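Local coordinates for guanine nucleotide exchange protein (Legionella pneumophila, PDB 1XSZ) that probably acts as a guanine nucleotide exchange factor for ADP-ribosylation factor (Arf) GTPases and carries a capping domain over its active site, at residues K37-P40 with N41-I44; P103-A106 with Q107-D110; T160-G163 with L164-N167; L266-N269 with K270-A273. All coordinates share one frame; numbering follows the deposited sequence. Where two conformers were deposited one is given.

Along the chain the contacts come in series, from contact 1 to contact 4. Contacts 1, 2 and 3 lie in the Sec7 domain, at the starts of helices 40-50, 106-123 and 161-167; contact 4 is the turn between strands 260-268 and 274-280 in the capping domain. The centre of contact 2 is about 2 Å from the centre of the chain, about 25 Å from the centres of contacts 1 and 4 and 27 Å from that of contact 3. Contacts 3 and 4, 47 Å apart between centres, fall on opposite sides of the chain's centre. None touches another, but contact 2 reaches residues of the sheet that carries contact 4, joining the two domains.

Contact 1. Residues K37-P40 with N41-I44; sequences KISP and NEEI
Glu-43 folds back from the first turn of helix 40-50 over the residues that lead into it. Glu-43 CB lies 3.4 Å from the backbone O of Ser-39 and almost as near the O of Pro-40. CG is set opposite the backbone N (chi1 -160°), and a bend at chi2 then carries the carboxylate past the helix start to Ile-38. There CD meets the CG2 methyl, and Glu-43 OE2 approaches Ile-38 CG2 to 3.6 Å, the two side chains crossing at a slant. At the tip the two oxygens take different partners: OE1 accepts from the backbone N of His-4, while Glu-43 OE2 accepts from a water at 2.9 Å. The same water receives the hydroxyl of Ser-39, whose OG is 2.7 Å from it.

Ser-39 occupies the N-cap position without making a capping bond through its side chain. Ser-39 CB instead lies 3.2 Å from OE1 of Glu-42, whose chain bends back at chi2. Backbone bonds show where the helix begins: Ile-44 N donates to Pro-40 O at 2.8 Å, with 157° at the hydrogen, whereas the bond from Glu-43 N to Ser-39 O is weak at 3.4 Å. Just upstream, Lys-37 with its positive phi closes a Schellman motif at the end of helix 22-35, so the chain passes from one helix of the Sec7 domain to the next within a few residues.

A buried carboxylate is thus gripped by one backbone N-H and one bridging water; two acidic side chains at a helix N-terminus would also be favoured by the helix dipole.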
ATOM      1  N   LYS A  37      14.752  20.188  20.698  1.00 31.99           N
ATOM      2  CA  LYS A  37      13.522  19.849  21.406  1.00 32.20           C
ATOM      3  C   LYS A  37      12.275  20.169  20.587  1.00 32.03           C
ATOM      4  O   LYS A  37      11.424  20.956  21.006  1.00 32.55           O
ATOM      5  CB  LYS A  37      13.470  20.595  22.742  1.00 33.37           C
ATOM      6  CG  LYS A  37      14.731  20.445  23.583  1.00 35.50           C
ATOM      7  CD  LYS A  37      15.031  18.987  23.898  1.00 36.29           C
ATOM      8  CE  LYS A  37      16.306  18.853  24.718  1.00 37.67           C
ATOM      9  NZ  LYS A  37      16.208  19.578  26.016  1.00 38.15           N
ATOM     10  N   ILE A  38      12.178  19.548  19.415  1.00 30.76           N
ATOM     11  CA  ILE A  38      11.047  19.743  18.513  1.00 30.16           C
ATOM     12  C   ILE A  38      10.283  18.428  18.390  1.00 29.24           C
ATOM     13  O   ILE A  38      10.891  17.360  18.346  1.00 28.75           O
ATOM     14  CB  ILE A  38      11.530  20.136  17.099  1.00 30.19           C
ATOM     15  CG1 ILE A  38      12.433  21.368  17.174  1.00 30.93           C
ATOM     16  CG2 ILE A  38      10.335  20.403  16.196  1.00 31.14           C
ATOM     17  CD1 ILE A  38      13.203  21.632  15.896  1.00 31.05           C
ATOM     18  N   SER A  39       8.955  18.501  18.346  1.00 28.92           N
ATOM     19  CA  SER A  39       8.142  17.298  18.189  1.00 28.78           C
ATOM     20  C   SER A  39       8.475  16.768  16.795  1.00 27.40           C
ATOM     21  O   SER A  39       8.162  17.406  15.790  1.00 27.48           O
ATOM     22  CB  SER A  39       6.655  17.641  18.292  1.00 30.39           C
ATOM     23  OG  SER A  39       6.291  18.629  17.343  1.00 35.34           O
ATOM     24  N   PRO A  40       9.110  15.588  16.718  1.00 26.36           N
ATOM     25  CA  PRO A  40       9.499  14.977  15.444  1.00 25.01           C
ATOM     26  C   PRO A  40       8.413  14.587  14.445  1.00 23.59           C
ATOM     27  O   PRO A  40       8.513  14.922  13.264  1.00 23.64           O
ATOM     28  CB  PRO A  40      10.331  13.775  15.884  1.00 26.15           C
ATOM     29  CG  PRO A  40       9.655  13.368  17.152  1.00 26.39           C
ATOM     30  CD  PRO A  40       9.449  14.698  17.844  1.00 26.66           C
ATOM     31  N   ASN A  41       7.382  13.888  14.902  1.00 22.20           N
ATOM     32  CA  ASN A  41       6.333  13.443  13.989  1.00 22.03           C
ATOM     33  C   ASN A  41       5.626  14.563  13.238  1.00 21.51           C
ATOM     34  O   ASN A  41       5.372  14.443  12.039  1.00 20.59           O
ATOM     35  CB  ASN A  41       5.315  12.577  14.733  1.00 24.08           C
ATOM     36  CG  ASN A  41       5.948  11.337  15.338  1.00 26.14           C
ATOM     37  OD1 ASN A  41       6.914  10.794  14.796  1.00 28.67           O
ATOM     38  ND2 ASN A  41       5.402  10.876  16.457  1.00 29.09           N
ATOM     39  N   GLU A  42       5.311  15.654  13.924  1.00 21.15           N
ATOM     40  CA  GLU A  42       4.648  16.768  13.264  1.00 20.84           C
ATOM     41  C   GLU A  42       5.618  17.466  12.314  1.00 19.77           C
ATOM     42  O   GLU A  42       5.218  17.982  11.267  1.00 19.38           O
ATOM     43  CB  GLU A  42       4.112  17.765  14.300  1.00 23.98           C
ATOM     44  CG  GLU A  42       3.035  17.181  15.211  1.00 28.55           C
ATOM     45  CD  GLU A  42       3.583  16.647  16.525  1.00 31.58           C
ATOM     46  OE1 GLU A  42       4.616  15.942  16.516  1.00 33.87           O
ATOM     47  OE2 GLU A  42       2.968  16.926  17.577  1.00 35.21           O
ATOM     48  N   GLU A  43       6.898  17.464  12.672  1.00 19.00           N
ATOM     49  CA  GLU A  43       7.913  18.104  11.849  1.00 19.18           C
ATOM     50  C   GLU A  43       8.159  17.321  10.557  1.00 17.75           C
ATOM     51  O   GLU A  43       8.350  17.908   9.498  1.00 17.99           O
ATOM     52  CB  GLU A  43       9.218  18.250  12.637  1.00 21.40           C
ATOM     53  CG  GLU A  43      10.151  19.300  12.058  1.00 23.69           C
ATOM     54  CD  GLU A  43       9.573  20.708  12.132  1.00 23.74           C
ATOM     55  OE1 GLU A  43       9.944  21.546  11.288  1.00 25.94           O
ATOM     56  OE2 GLU A  43       8.756  20.980  13.039  1.00 25.93           O
ATOM     57  N   ILE A  44       8.169  15.994  10.648  1.00 17.41           N
ATOM     58  CA  ILE A  44       8.366  15.178   9.456  1.00 16.42           C
ATOM     59  C   ILE A  44       7.188  15.420   8.507  1.00 16.11           C
ATOM     60  O   ILE A  44       7.375  15.643   7.312  1.00 15.70           O
ATOM     61  CB  ILE A  44       8.441  13.678   9.813  1.00 15.48           C
ATOM     62  CG1 ILE A  44       9.702  13.404  10.639  1.00 16.39           C
ATOM     63  CG2 ILE A  44       8.424  12.834   8.541  1.00 16.78           C
ATOM     64  CD1 ILE A  44       9.749  12.009  11.233  1.00 16.89           C
TER
HETATM   65  O   HOH W   1       7.138  20.023  15.210  1.00 34.60           O

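Contact 2. Residues P103-A106 with Q107-D110; sequences PGEA and QKID
Glu-105 and Ile-109 open helix 106-123 with a nearly straight bond, Ile-109 N to Glu-105 O at 3.0 Å and 166° at the hydrogen, followed by Asp-110 N to Ala-106 O at 2.9 Å; a weaker bond from Lys-108 N shares the Glu-105 oxygen.

Glu-105, at the N-cap position, sends its side chain alongside that of Lys-108, both pointing the same way. The lysine is fully extended beyond CG, which lets Lys-108 CD run beside the carboxylate, 3.5 Å from Glu-105 OE2, before Lys-108 NZ closes a salt bridge to Glu-105 OE2 at 2.8 Å. NZ approaches on the syn side, 33° out of the carboxylate plane, and is shared with Asp-62, its stronger partner, in a further salt bridge. The other oxygen, OE1, accepts from the amides of Gln-278 and Gln-299, so both ends of the carboxylate are fixed. The Pro-103 ring lies aslant the base of the lysine chain, Pro-103 CG 3.6 Å from Lys-108 CB, and reaches on to Ile-109. Ile-109 CG1 lies 3.3 Å from the backbone O of Pro-103 and almost as near that of Glu-105. Asp-110, CG opposite its backbone N (chi1 -163°), meets Tyr-135 and Lys-251.

The sequence PGEAQKID matches the Sec7 signature that in relatives carries the glutamic finger of exchange, which is consistent with a cap lying over the active site.

Around the helix start, Ala-106 and Ile-109 rest on Thr-258 of helix 252-258, Tyr-280 binds the backbone N of Ala-106, and Arg-295 binds the O of Gly-104. Strands 274-280 and 295-300 of the capping sheet are therefore tied directly to this Sec7 loop.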
ATOM      1  N   PRO A 103       0.320   4.419  -3.141  0.50 10.23           N
ATOM      2  CA  PRO A 103       0.964   3.106  -3.173  0.50 11.26           C
ATOM      3  C   PRO A 103       0.086   2.152  -3.984  0.50 11.28           C
ATOM      4  O   PRO A 103      -1.128   2.343  -4.076  0.50 11.12           O
ATOM      5  CB  PRO A 103       1.040   2.718  -1.697  0.50 11.66           C
ATOM      6  CG  PRO A 103      -0.096   3.487  -1.071  0.50 13.37           C
ATOM      7  CD  PRO A 103      -0.010   4.818  -1.762  0.50 11.81           C
ATOM      8  N   GLY A 104       0.699   1.135  -4.581  1.00 13.20           N
ATOM      9  CA  GLY A 104      -0.057   0.180  -5.370  1.00 14.14           C
ATOM     10  C   GLY A 104      -0.319  -1.089  -4.581  1.00 15.44           C
ATOM     11  O   GLY A 104      -0.555  -2.148  -5.158  1.00 17.89           O
ATOM     12  N   GLU A 105      -0.283  -0.971  -3.257  1.00 13.35           N
ATOM     13  CA  GLU A 105      -0.501  -2.096  -2.352  1.00 13.43           C
ATOM     14  C   GLU A 105      -1.756  -1.841  -1.532  1.00 13.35           C
ATOM     15  O   GLU A 105      -1.913  -0.774  -0.941  1.00 13.09           O
ATOM     16  CB  GLU A 105       0.704  -2.252  -1.433  1.00 13.13           C
ATOM     17  CG  GLU A 105       2.003  -2.517  -2.187  1.00 14.15           C
ATOM     18  CD  GLU A 105       3.215  -2.290  -1.320  1.00 14.13           C
ATOM     19  OE1 GLU A 105       3.442  -3.081  -0.386  1.00 15.20           O
ATOM     20  OE2 GLU A 105       3.938  -1.301  -1.563  1.00 15.59           O
ATOM     21  N   ALA A 106      -2.626  -2.843  -1.477  1.00 13.10           N
ATOM     22  CA  ALA A 106      -3.903  -2.744  -0.782  1.00 11.81           C
ATOM     23  C   ALA A 106      -3.888  -2.247   0.658  1.00 12.72           C
ATOM     24  O   ALA A 106      -4.649  -1.339   1.006  1.00 13.06           O
ATOM     25  CB  ALA A 106      -4.621  -4.082  -0.850  1.00 12.55           C
ATOM     26  N   GLN A 107      -3.050  -2.828   1.507  1.00 12.33           N
ATOM     27  CA  GLN A 107      -3.046  -2.402   2.901  1.00 14.59           C
ATOM     28  C   GLN A 107      -2.573  -0.970   3.091  1.00 13.18           C
ATOM     29  O   GLN A 107      -3.035  -0.280   4.002  1.00 14.94           O
ATOM     30  CB  GLN A 107      -2.220  -3.365   3.756  1.00 16.32           C
ATOM     31  CG  GLN A 107      -2.847  -4.754   3.856  1.00 21.78           C
ATOM     32  CD  GLN A 107      -2.176  -5.640   4.887  1.00 26.18           C
ATOM     33  OE1 GLN A 107      -2.574  -6.790   5.083  1.00 29.84           O
ATOM     34  NE2 GLN A 107      -1.157  -5.113   5.555  1.00 30.29           N
ATOM     35  N   LYS A 108      -1.667  -0.515   2.229  1.00 12.78           N
ATOM     36  CA  LYS A 108      -1.168   0.851   2.323  1.00 11.76           C
ATOM     37  C   LYS A 108      -2.251   1.829   1.880  1.00 12.52           C
ATOM     38  O   LYS A 108      -2.456   2.873   2.509  1.00 12.74           O
ATOM     39  CB  LYS A 108       0.097   1.005   1.476  1.00 11.08           C
ATOM     40  CG  LYS A 108       1.287   0.287   2.079  1.00 12.68           C
ATOM     41  CD  LYS A 108       2.522   0.399   1.199  1.00 12.82           C
ATOM     42  CE  LYS A 108       3.708  -0.279   1.856  1.00 14.60           C
ATOM     43  NZ  LYS A 108       4.871  -0.347   0.920  1.00 16.27           N
ATOM     44  N   ILE A 109      -2.945   1.498   0.800  1.00 12.05           N
ATOM     45  CA  ILE A 109      -4.039   2.335   0.323  1.00 11.96           C
ATOM     46  C   ILE A 109      -5.081   2.440   1.440  1.00 12.84           C
ATOM     47  O   ILE A 109      -5.594   3.520   1.734  1.00 13.32           O
ATOM     48  CB  ILE A 109      -4.696   1.708  -0.925  1.00 12.21           C
ATOM     49  CG1 ILE A 109      -3.738   1.810  -2.111  1.00 12.46           C
ATOM     50  CG2 ILE A 109      -6.020   2.408  -1.250  1.00 13.20           C
ATOM     51  CD1 ILE A 109      -4.125   0.933  -3.283  1.00 13.04           C
ATOM     52  N   ASP A 110      -5.373   1.308   2.072  1.00 12.55           N
ATOM     53  CA  ASP A 110      -6.359   1.251   3.139  1.00 13.02           C
ATOM     54  C   ASP A 110      -5.990   2.202   4.280  1.00 12.78           C
ATOM     55  O   ASP A 110      -6.835   2.973   4.750  1.00 13.11           O
ATOM     56  CB  ASP A 110      -6.478  -0.196   3.642  1.00 13.56           C
ATOM     57  CG  ASP A 110      -7.737  -0.443   4.448  1.00 16.08           C
ATOM     58  OD1 ASP A 110      -8.654   0.403   4.417  1.00 16.34           O
ATOM     59  OD2 ASP A 110      -7.810  -1.506   5.099  1.00 17.69           O
TER

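Contact 3. Residues T160-G163 with L164-N167; sequences TVDG and LKRN
Gly-163 O accepts two hydrogen bonds from Asn-167, from Asn-167 N at 3.0 Å and from Asn-167 ND2 at 2.9 Å, and the two donors arrive from opposite faces of the carbonyl plane. ND2 stands 39° out of that plane, off the lone pairs. With CG beside the backbone N (chi1 -81°), the side-chain amide curls back onto the carbonyl one turn back. Three more backbone bonds of the same i to i+4 kind run from Leu-164, Lys-165 and Arg-166 to Thr-160, Val-161 and Asp-162. At the head of the helix Thr-160 is the N-cap: Thr-160 OG1 accepts from Gly-163 N at 3.0 Å.

This short helix, 161-167, belongs to the Sec7 domain and packs on helix 179-191, where Val-161 and Leu-164 touch Tyr-186.

Among the charged groups, Asp-162 and Lys-165 lie side by side, with a long salt bridge of 3.6 Å between Asp-162 OD1 and Lys-165 NZ; NZ also has a weak, long ion pair with Glu-183. Van der Waals contact comes from Arg-166, which extends through chi2 and bends at chi3 (66°), bringing NH1 to 3.5 Å from Gly-163 CA, with Gly-163 O over one face of the guanidinium.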
ATOM      1  N   THR A 160     -26.942   2.516  -9.266  1.00 17.30           N
ATOM      2  CA  THR A 160     -27.809   3.686  -9.376  1.00 17.68           C
ATOM      3  C   THR A 160     -27.830   4.360  -8.009  1.00 16.27           C
ATOM      4  O   THR A 160     -27.364   3.786  -7.028  1.00 16.66           O
ATOM      5  CB  THR A 160     -29.248   3.287  -9.724  1.00 18.63           C
ATOM      6  OG1 THR A 160     -29.784   2.484  -8.666  1.00 20.23           O
ATOM      7  CG2 THR A 160     -29.282   2.498 -11.026  1.00 20.62           C
ATOM      8  N   VAL A 161     -28.370   5.570  -7.939  1.00 17.80           N
ATOM      9  CA  VAL A 161     -28.423   6.260  -6.660  1.00 18.42           C
ATOM     10  C   VAL A 161     -29.309   5.476  -5.687  1.00 18.52           C
ATOM     11  O   VAL A 161     -29.042   5.440  -4.489  1.00 19.75           O
ATOM     12  CB  VAL A 161     -28.930   7.716  -6.820  1.00 20.00           C
ATOM     13  CG1 VAL A 161     -30.350   7.728  -7.337  1.00 22.38           C
ATOM     14  CG2 VAL A 161     -28.816   8.455  -5.498  1.00 22.87           C
ATOM     15  N   ASP A 162     -30.352   4.833  -6.204  1.00 20.32           N
ATOM     16  CA  ASP A 162     -31.224   4.040  -5.346  1.00 21.48           C
ATOM     17  C   ASP A 162     -30.438   2.839  -4.827  1.00 19.76           C
ATOM     18  O   ASP A 162     -30.595   2.428  -3.676  1.00 20.98           O
ATOM     19  CB  ASP A 162     -32.463   3.579  -6.117  1.00 25.44           C
ATOM     20  CG  ASP A 162     -33.387   4.728  -6.467  1.00 30.32           C
ATOM     21  OD1 ASP A 162     -33.788   5.467  -5.544  1.00 32.16           O
ATOM     22  OD2 ASP A 162     -33.713   4.894  -7.662  1.00 34.24           O
ATOM     23  N   GLY A 163     -29.582   2.284  -5.681  1.00 18.13           N
ATOM     24  CA  GLY A 163     -28.769   1.152  -5.270  1.00 18.16           C
ATOM     25  C   GLY A 163     -27.782   1.558  -4.187  1.00 17.59           C
ATOM     26  O   GLY A 163     -27.502   0.796  -3.265  1.00 17.13           O
ATOM     27  N   LEU A 164     -27.236   2.767  -4.300  1.00 16.42           N
ATOM     28  CA  LEU A 164     -26.291   3.250  -3.302  1.00 15.69           C
ATOM     29  C   LEU A 164     -26.985   3.358  -1.944  1.00 16.01           C
ATOM     30  O   LEU A 164     -26.453   2.914  -0.931  1.00 15.71           O
ATOM     31  CB  LEU A 164     -25.732   4.622  -3.701  1.00 15.73           C
ATOM     32  CG  LEU A 164     -24.759   5.240  -2.688  1.00 15.06           C
ATOM     33  CD1 LEU A 164     -23.487   4.399  -2.602  1.00 16.19           C
ATOM     34  CD2 LEU A 164     -24.425   6.669  -3.100  1.00 15.69           C
ATOM     35  N   LYS A 165     -28.180   3.943  -1.938  1.00 17.09           N
ATOM     36  CA  LYS A 165     -28.935   4.108  -0.703  1.00 18.17           C
ATOM     37  C   LYS A 165     -29.298   2.766  -0.078  1.00 17.86           C
ATOM     38  O   LYS A 165     -29.205   2.598   1.136  1.00 19.87           O
ATOM     39  CB  LYS A 165     -30.196   4.941  -0.964  1.00 19.39           C
ATOM     40  CG  LYS A 165     -29.886   6.394  -1.309  1.00 21.95           C
ATOM     41  CD  LYS A 165     -31.141   7.252  -1.466  1.00 24.44           C
ATOM     42  CE  LYS A 165     -31.934   6.886  -2.706  1.00 27.74           C
ATOM     43  NZ  LYS A 165     -33.122   7.776  -2.868  1.00 29.06           N
ATOM     44  N   ARG A 166     -29.691   1.807  -0.909  1.00 18.47           N
ATOM     45  CA  ARG A 166     -30.060   0.490  -0.404  1.00 20.70           C
ATOM     46  C   ARG A 166     -28.872  -0.230   0.224  1.00 19.91           C
ATOM     47  O   ARG A 166     -28.973  -0.793   1.316  1.00 20.68           O
ATOM     48  CB  ARG A 166     -30.637  -0.375  -1.531  1.00 22.20           C
ATOM     49  CG  ARG A 166     -31.011  -1.780  -1.076  1.00 26.96           C
ATOM     50  CD  ARG A 166     -31.596  -2.644  -2.191  1.00 29.32           C
ATOM     51  NE  ARG A 166     -30.633  -2.955  -3.245  1.00 32.29           N
ATOM     52  CZ  ARG A 166     -30.513  -2.273  -4.378  1.00 34.14           C
ATOM     53  NH1 ARG A 166     -31.300  -1.232  -4.616  1.00 35.32           N
ATOM     54  NH2 ARG A 166     -29.609  -2.635  -5.280  1.00 33.60           N
ATOM     55  N   ASN A 167     -27.737  -0.199  -0.464  1.00 18.69           N
ATOM     56  CA  ASN A 167     -26.547  -0.875   0.022  1.00 18.62           C
ATOM     57  C   ASN A 167     -25.901  -0.267   1.262  1.00 19.68           C
ATOM     58  O   ASN A 167     -25.230  -0.972   2.020  1.00 21.88           O
ATOM     59  CB  ASN A 167     -25.529  -0.989  -1.116  1.00 19.21           C
ATOM     60  CG  ASN A 167     -25.837  -2.145  -2.048  1.00 19.03           C
ATOM     61  OD1 ASN A 167     -25.589  -3.307  -1.714  1.00 21.11           O
ATOM     62  ND2 ASN A 167     -26.396  -1.838  -3.210  1.00 18.93           N
TER

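Contact 4. Residues L266-N269 with K270-A273; sequences LTDN and KTSA
Asp-268 OD1 takes two backbone N-H groups at once, from Lys-270 at 2.7 Å and from Thr-271 at 2.9 Å, and this shared acceptor ties the side chain to the first half of the turn. The bond from Lys-270 N, which makes an Asx turn, arrives nearly along the C-O axis of OD1, while Thr-271 N comes from above the carboxylate, 50° out of its plane. CG lies opposite the backbone N (chi1 -174°), an orientation that holds OD1 over the turn.

The backbone closes the loop beneath. Asp-268 N donates to Ala-273 O at 2.9 Å with 170° at the hydrogen, and Ser-272 N donates to Asp-268 O at 2.8 Å. Residues 269-272 thus form a four-residue hairpin loop between antiparallel strands 260-268 and 274-280 of the capping domain, and Ser-272 at its last position has the positive phi that turns the chain back. The same Ala-273 oxygen receives a CA-H contact from Thr-267.

Thr-271 crosses Asp-268 obliquely, and Thr-271 OG1 comes within 3.2 Å of Asp-268 CG, a van der Waals contact. Thr-271 OG1 accepts from Ala-273 N at 3.3 Å, an ST turn, and lies 2.6 Å from a water that bonds weakly to Asp-268 OD2. Beyond the loop, Thr-303 donates to Ser-272 O, and Asn-269 pairs through its backbone with Asn-242 beside strand 243-248.

One carboxylate oxygen therefore satisfies two loop amides that point inward, and these donors would be expected to stabilise its negative charge. The ammonium of Lys-270 bends away over Asn-269 and makes no ion pair with Asp-268.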
ATOM      1  N   LEU A 266       5.632 -14.674   6.308  1.00 18.64           N
ATOM      2  CA  LEU A 266       6.514 -15.793   6.630  1.00 18.91           C
ATOM      3  C   LEU A 266       7.472 -15.378   7.732  1.00 19.67           C
ATOM      4  O   LEU A 266       8.111 -14.331   7.649  1.00 19.37           O
ATOM      5  CB  LEU A 266       7.329 -16.214   5.405  1.00 17.82           C
ATOM      6  CG  LEU A 266       6.610 -16.899   4.245  1.00 18.30           C
ATOM      7  CD1 LEU A 266       5.604 -15.958   3.609  1.00 21.53           C
ATOM      8  CD2 LEU A 266       7.636 -17.340   3.224  1.00 19.87           C
ATOM      9  N   THR A 267       7.578 -16.204   8.764  1.00 20.06           N
ATOM     10  CA  THR A 267       8.479 -15.909   9.865  1.00 22.72           C
ATOM     11  C   THR A 267       9.259 -17.161  10.233  1.00 23.90           C
ATOM     12  O   THR A 267       8.671 -18.212  10.485  1.00 23.37           O
ATOM     13  CB  THR A 267       7.710 -15.431  11.115  1.00 24.27           C
ATOM     14  OG1 THR A 267       6.895 -14.302  10.778  1.00 24.63           O
ATOM     15  CG2 THR A 267       8.684 -15.030  12.212  1.00 25.92           C
ATOM     16  N   ASP A 268      10.583 -17.053  10.244  1.00 26.53           N
ATOM     17  CA  ASP A 268      11.426 -18.186  10.609  1.00 30.00           C
ATOM     18  C   ASP A 268      11.498 -18.201  12.131  1.00 32.08           C
ATOM     19  O   ASP A 268      11.999 -17.260  12.745  1.00 31.59           O
ATOM     20  CB  ASP A 268      12.825 -18.027  10.011  1.00 30.56           C
ATOM     21  CG  ASP A 268      13.695 -19.250  10.235  1.00 32.71           C
ATOM     22  OD1 ASP A 268      13.936 -19.602  11.408  1.00 34.64           O
ATOM     23  OD2 ASP A 268      14.134 -19.858   9.236  1.00 32.87           O
ATOM     24  N   ASN A 269      10.987 -19.270  12.734  1.00 34.84           N
ATOM     25  CA  ASN A 269      10.962 -19.401  14.188  1.00 37.62           C
ATOM     26  C   ASN A 269      12.328 -19.469  14.863  1.00 38.63           C
ATOM     27  O   ASN A 269      12.423 -19.333  16.082  1.00 39.69           O
ATOM     28  CB  ASN A 269      10.147 -20.635  14.586  1.00 39.83           C
ATOM     29  CG  ASN A 269       8.685 -20.513  14.204  1.00 41.88           C
ATOM     30  OD1 ASN A 269       8.001 -19.575  14.615  1.00 43.54           O
ATOM     31  ND2 ASN A 269       8.197 -21.465  13.418  1.00 43.41           N
ATOM     32  N   LYS A 270      13.383 -19.669  14.080  1.00 39.18           N
ATOM     33  CA  LYS A 270      14.724 -19.763  14.646  1.00 39.71           C
ATOM     34  C   LYS A 270      15.593 -18.529  14.425  1.00 39.00           C
ATOM     35  O   LYS A 270      16.365 -18.146  15.303  1.00 39.34           O
ATOM     36  CB  LYS A 270      15.435 -21.000  14.089  1.00 40.58           C
ATOM     37  CG  LYS A 270      14.742 -22.307  14.433  1.00 42.80           C
ATOM     38  CD  LYS A 270      14.650 -22.500  15.941  1.00 44.14           C
ATOM     39  CE  LYS A 270      13.803 -23.711  16.293  1.00 45.13           C
ATOM     40  NZ  LYS A 270      12.401 -23.560  15.810  1.00 46.19           N
ATOM     41  N   THR A 271      15.466 -17.909  13.257  1.00 37.65           N
ATOM     42  CA  THR A 271      16.258 -16.728  12.931  1.00 36.05           C
ATOM     43  C   THR A 271      15.459 -15.434  13.048  1.00 34.84           C
ATOM     44  O   THR A 271      16.032 -14.344  13.077  1.00 35.52           O
ATOM     45  CB  THR A 271      16.810 -16.818  11.499  1.00 36.25           C
ATOM     46  OG1 THR A 271      15.719 -16.821  10.570  1.00 35.18           O
ATOM     47  CG2 THR A 271      17.619 -18.096  11.319  1.00 35.94           C
ATOM     48  N   SER A 272      14.137 -15.564  13.110  1.00 33.45           N
ATOM     49  CA  SER A 272      13.238 -14.418  13.212  1.00 32.30           C
ATOM     50  C   SER A 272      13.141 -13.650  11.897  1.00 30.37           C
ATOM     51  O   SER A 272      12.507 -12.597  11.832  1.00 31.55           O
ATOM     52  CB  SER A 272      13.682 -13.478  14.336  1.00 33.35           C
ATOM     53  OG  SER A 272      13.544 -14.103  15.601  1.00 36.12           O
ATOM     54  N   ALA A 273      13.775 -14.177  10.854  1.00 27.51           N
ATOM     55  CA  ALA A 273      13.720 -13.540   9.542  1.00 24.39           C
ATOM     56  C   ALA A 273      12.251 -13.505   9.144  1.00 22.62           C
ATOM     57  O   ALA A 273      11.495 -14.422   9.464  1.00 22.62           O
ATOM     58  CB  ALA A 273      14.522 -14.347   8.530  1.00 25.25           C
TER
HETATM   59  O   HOH W   2      16.359 -17.561   8.112  1.00 41.77           O